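Local atomic coordinates of uncharacterized protein (Neosartorya fumigata, PDB entry 5J5L), a protein that binds arachidonic acid in the core of its helical bundle and is probably a cell-wall mannoprotein recognised by host antibodies. Residues Q43-I48 with L107-S112. Residues are numbered along the deposited sequence; the frame is centred on the assembly and turned at random.
With ACD (arachidonic acid), chain B.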
loop_
_atom_site.group_PDB
_atom_site.type_symbol
_atom_site.label_atom_id
_atom_site.label_comp_id
_atom_site.label_asym_id
_atom_site.label_seq_id
_atom_site.Cartn_x
_atom_site.Cartn_y
_atom_site.Cartn_z
ATOM N N GLN A 43 9.114 -5.980 3.021
ATOM C CA GLN A 43 8.975 -5.157 4.238
ATOM C C GLN A 43 7.631 -4.434 4.232
ATOM O O GLN A 43 6.929 -4.383 5.255
ATOM C CB GLN A 43 10.117 -4.153 4.347
ATOM C CG GLN A 43 10.183 -3.446 5.697
ATOM C CD GLN A 43 10.299 -4.411 6.870
ATOM O OE1 GLN A 43 11.221 -5.224 6.938
ATOM N NE2 GLN A 43 9.354 -4.323 7.811
ATOM N N LEU A 44 7.263 -3.894 3.077
ATOM C CA LEU A 44 5.980 -3.213 2.919
ATOM C C LEU A 44 4.825 -4.165 3.226
ATOM O O LEU A 44 3.915 -3.817 3.982
ATOM C CB LEU A 44 5.835 -2.619 1.512
ATOM C CG LEU A 44 4.490 -2.010 1.107
ATOM C CD1 LEU A 44 4.031 -0.962 2.108
ATOM C CD2 LEU A 44 4.557 -1.429 -0.293
ATOM N N GLU A 45 4.866 -5.366 2.656
ATOM C CA GLU A 45 3.838 -6.375 2.952
ATOM C C GLU A 45 3.703 -6.635 4.458
ATOM O O GLU A 45 2.595 -6.656 5.003
ATOM C CB GLU A 45 4.125 -7.689 2.219
ATOM C CG GLU A 45 3.940 -7.647 0.708
ATOM C CD GLU A 45 3.950 -9.031 0.059
ATOM O OE1 GLU A 45 3.809 -10.046 0.760
ATOM O OE2 GLU A 45 4.098 -9.122 -1.174
ATOM N N SER A 46 4.841 -6.807 5.126
ATOM C CA SER A 46 4.879 -7.064 6.557
ATOM C C SER A 46 4.279 -5.890 7.337
ATOM O O SER A 46 3.536 -6.087 8.299
ATOM C CB SER A 46 6.329 -7.289 7.002
ATOM O OG SER A 46 6.408 -7.657 8.362
ATOM N N ASP A 47 4.651 -4.683 6.935
ATOM C CA ASP A 47 4.184 -3.465 7.602
ATOM C C ASP A 47 2.678 -3.247 7.429
ATOM O O ASP A 47 2.010 -2.777 8.365
ATOM C CB ASP A 47 5.001 -2.255 7.122
ATOM C CG ASP A 47 6.475 -2.305 7.610
ATOM O OD1 ASP A 47 6.768 -2.991 8.613
ATOM O OD2 ASP A 47 7.341 -1.647 6.992
ATOM N N ILE A 48 2.139 -3.604 6.270
ATOM C CA ILE A 48 0.694 -3.507 6.052
ATOM C C ILE A 48 -0.006 -4.518 6.963
ATOM O O ILE A 48 -0.981 -4.186 7.630
ATOM C CB ILE A 48 0.309 -3.752 4.571
ATOM C CG1 ILE A 48 0.820 -2.604 3.671
ATOM C CG2 ILE A 48 -1.205 -3.894 4.423
ATOM C CD1 ILE A 48 0.839 -2.913 2.202
ATOM N N LEU A 107 1.882 -7.298 -6.729
ATOM C CA LEU A 107 0.689 -6.443 -6.858
ATOM C C LEU A 107 -0.544 -7.112 -6.256
ATOM O O LEU A 107 -1.298 -6.466 -5.522
ATOM C CB LEU A 107 0.423 -6.085 -8.308
ATOM C CG LEU A 107 1.377 -5.063 -8.930
ATOM C CD1 LEU A 107 1.163 -5.051 -10.433
ATOM C CD2 LEU A 107 1.162 -3.672 -8.336
ATOM N N ASN A 108 -0.739 -8.389 -6.558
ATOM C CA ASN A 108 -1.903 -9.111 -6.027
ATOM C C ASN A 108 -1.838 -9.236 -4.504
ATOM O O ASN A 108 -2.854 -9.045 -3.819
ATOM C CB ASN A 108 -2.027 -10.470 -6.698
ATOM C CG ASN A 108 -2.578 -10.368 -8.098
ATOM O OD1 ASN A 108 -3.592 -9.704 -8.326
ATOM N ND2 ASN A 108 -1.927 -11.034 -9.050
ATOM N N ALA A 109 -0.646 -9.532 -3.959
ATOM C CA ALA A 109 -0.460 -9.597 -2.500
ATOM C C ALA A 109 -0.731 -8.263 -1.840
ATOM O O ALA A 109 -1.422 -8.181 -0.823
ATOM C CB ALA A 109 0.946 -10.072 -2.150
ATOM N N LEU A 110 -0.166 -7.202 -2.407
ATOM C CA LEU A 110 -0.337 -5.872 -1.843
ATOM C C LEU A 110 -1.781 -5.394 -1.885
ATOM O O LEU A 110 -2.259 -4.782 -0.914
ATOM C CB LEU A 110 0.568 -4.882 -2.567
ATOM C CG LEU A 110 2.059 -5.030 -2.219
ATOM C CD1 LEU A 110 2.895 -4.324 -3.282
ATOM C CD2 LEU A 110 2.391 -4.507 -0.825
ATOM N N GLN A 111 -2.476 -5.674 -2.983
ATOM C CA GLN A 111 -3.881 -5.319 -3.064
ATOM C C GLN A 111 -4.659 -6.071 -1.974
ATOM O O GLN A 111 -5.466 -5.466 -1.269
ATOM C CB GLN A 111 -4.494 -5.593 -4.426
ATOM C CG GLN A 111 -5.937 -5.115 -4.457
ATOM C CD GLN A 111 -6.574 -5.104 -5.815
ATOM O OE1 GLN A 111 -6.157 -5.806 -6.729
ATOM N NE2 GLN A 111 -7.628 -4.315 -5.942
ATOM N N SER A 112 -4.447 -7.383 -1.857
ATOM C CA SER A 112 -5.150 -8.169 -0.844
ATOM C C SER A 112 -4.905 -7.631 0.563
ATOM O O SER A 112 -5.847 -7.468 1.380
ATOM C CB SER A 112 -4.715 -9.638 -0.923
ATOM O OG SER A 112 -5.398 -10.421 0.034
HETATM C C1 ACD B . 12.976 -2.339 -9.128
HETATM C C2 ACD B . 11.849 -3.341 -9.043
HETATM C C3 ACD B . 11.584 -3.939 -10.410
HETATM C C4 ACD B . 10.692 -5.176 -10.294
HETATM C C5 ACD B . 11.283 -6.160 -9.314
HETATM C C6 ACD B . 10.673 -6.605 -8.200
HETATM C C7 ACD B . 9.265 -6.240 -7.803
HETATM C C8 ACD B . 9.217 -5.240 -6.660
HETATM C C9 ACD B . 8.289 -4.274 -6.554
HETATM C C10 ACD B . 7.191 -3.995 -7.566
HETATM C C11 ACD B . 5.885 -4.612 -7.140
HETATM C C12 ACD B . 4.764 -3.956 -6.809
HETATM C C13 ACD B . 4.565 -2.455 -6.755
HETATM C C14 ACD B . 4.930 -2.045 -5.339
HETATM C C15 ACD B . 4.357 -1.044 -4.662
HETATM C C16 ACD B . 3.252 -0.194 -5.224
HETATM C C17 ACD B . 2.533 0.507 -4.080
HETATM C C18 ACD B . 1.746 -0.468 -3.223
HETATM C C19 ACD B . 0.917 0.259 -2.190
HETATM C C20 ACD B . 0.617 -0.558 -0.960
HETATM O O1 ACD B . 12.631 -1.177 -9.381
HETATM O O2 ACD B . 14.158 -2.677 -8.925
#
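Helices 31-56 and 100-124 of the all-helical lipid-binding bundle meet here beside the methyl-terminal half of the arachidonic acid chain, where Leu110 reaches across to Leu44, Glu45 and Ile48. The axes of the two short segments, 43-48 and 107-112, run 10.2 Å apart and cross at 17°, so side chains rather than backbones fill the interface. Chi1 of Leu110 (-73°) sets CG anti to the carbonyl carbon, and chi2 (163°) then places CD1; the two methyls divide between lipid and protein. CD2 of Leu110 is the protein-facing branch: it lies 3.8 Å from CG of Leu44 and is equally near CD2 of that residue, CG of Glu45 and CD1 of Ile48. All three partner side chains run at about a right angle to that of Leu110, a crossed arrangement in which one methyl serves several neighbours. The other branch, CD1 of Leu110, turns to the fatty acid and comes 3.7 Å from C14 of the ligand. Leu107, nearly one turn earlier, points away from segment 43-48 and instead sets CD2 3.9 Å from ligand C12. Leu44 also packs on Ile13 and Leu20 of helix 3-26, tying a third helix to this core. On the more polar flank, the extended chain of Glu45 carries its carboxylate to Ala109, OE2 standing 3.4 Å from CB of that alanine; Glu41 brings a like charge close to OE2, which could raise the affinity of the pair for a proton. At the lipid's tail, CD1 of Ile48 touches the terminal carbon C20 at 3.9 Å.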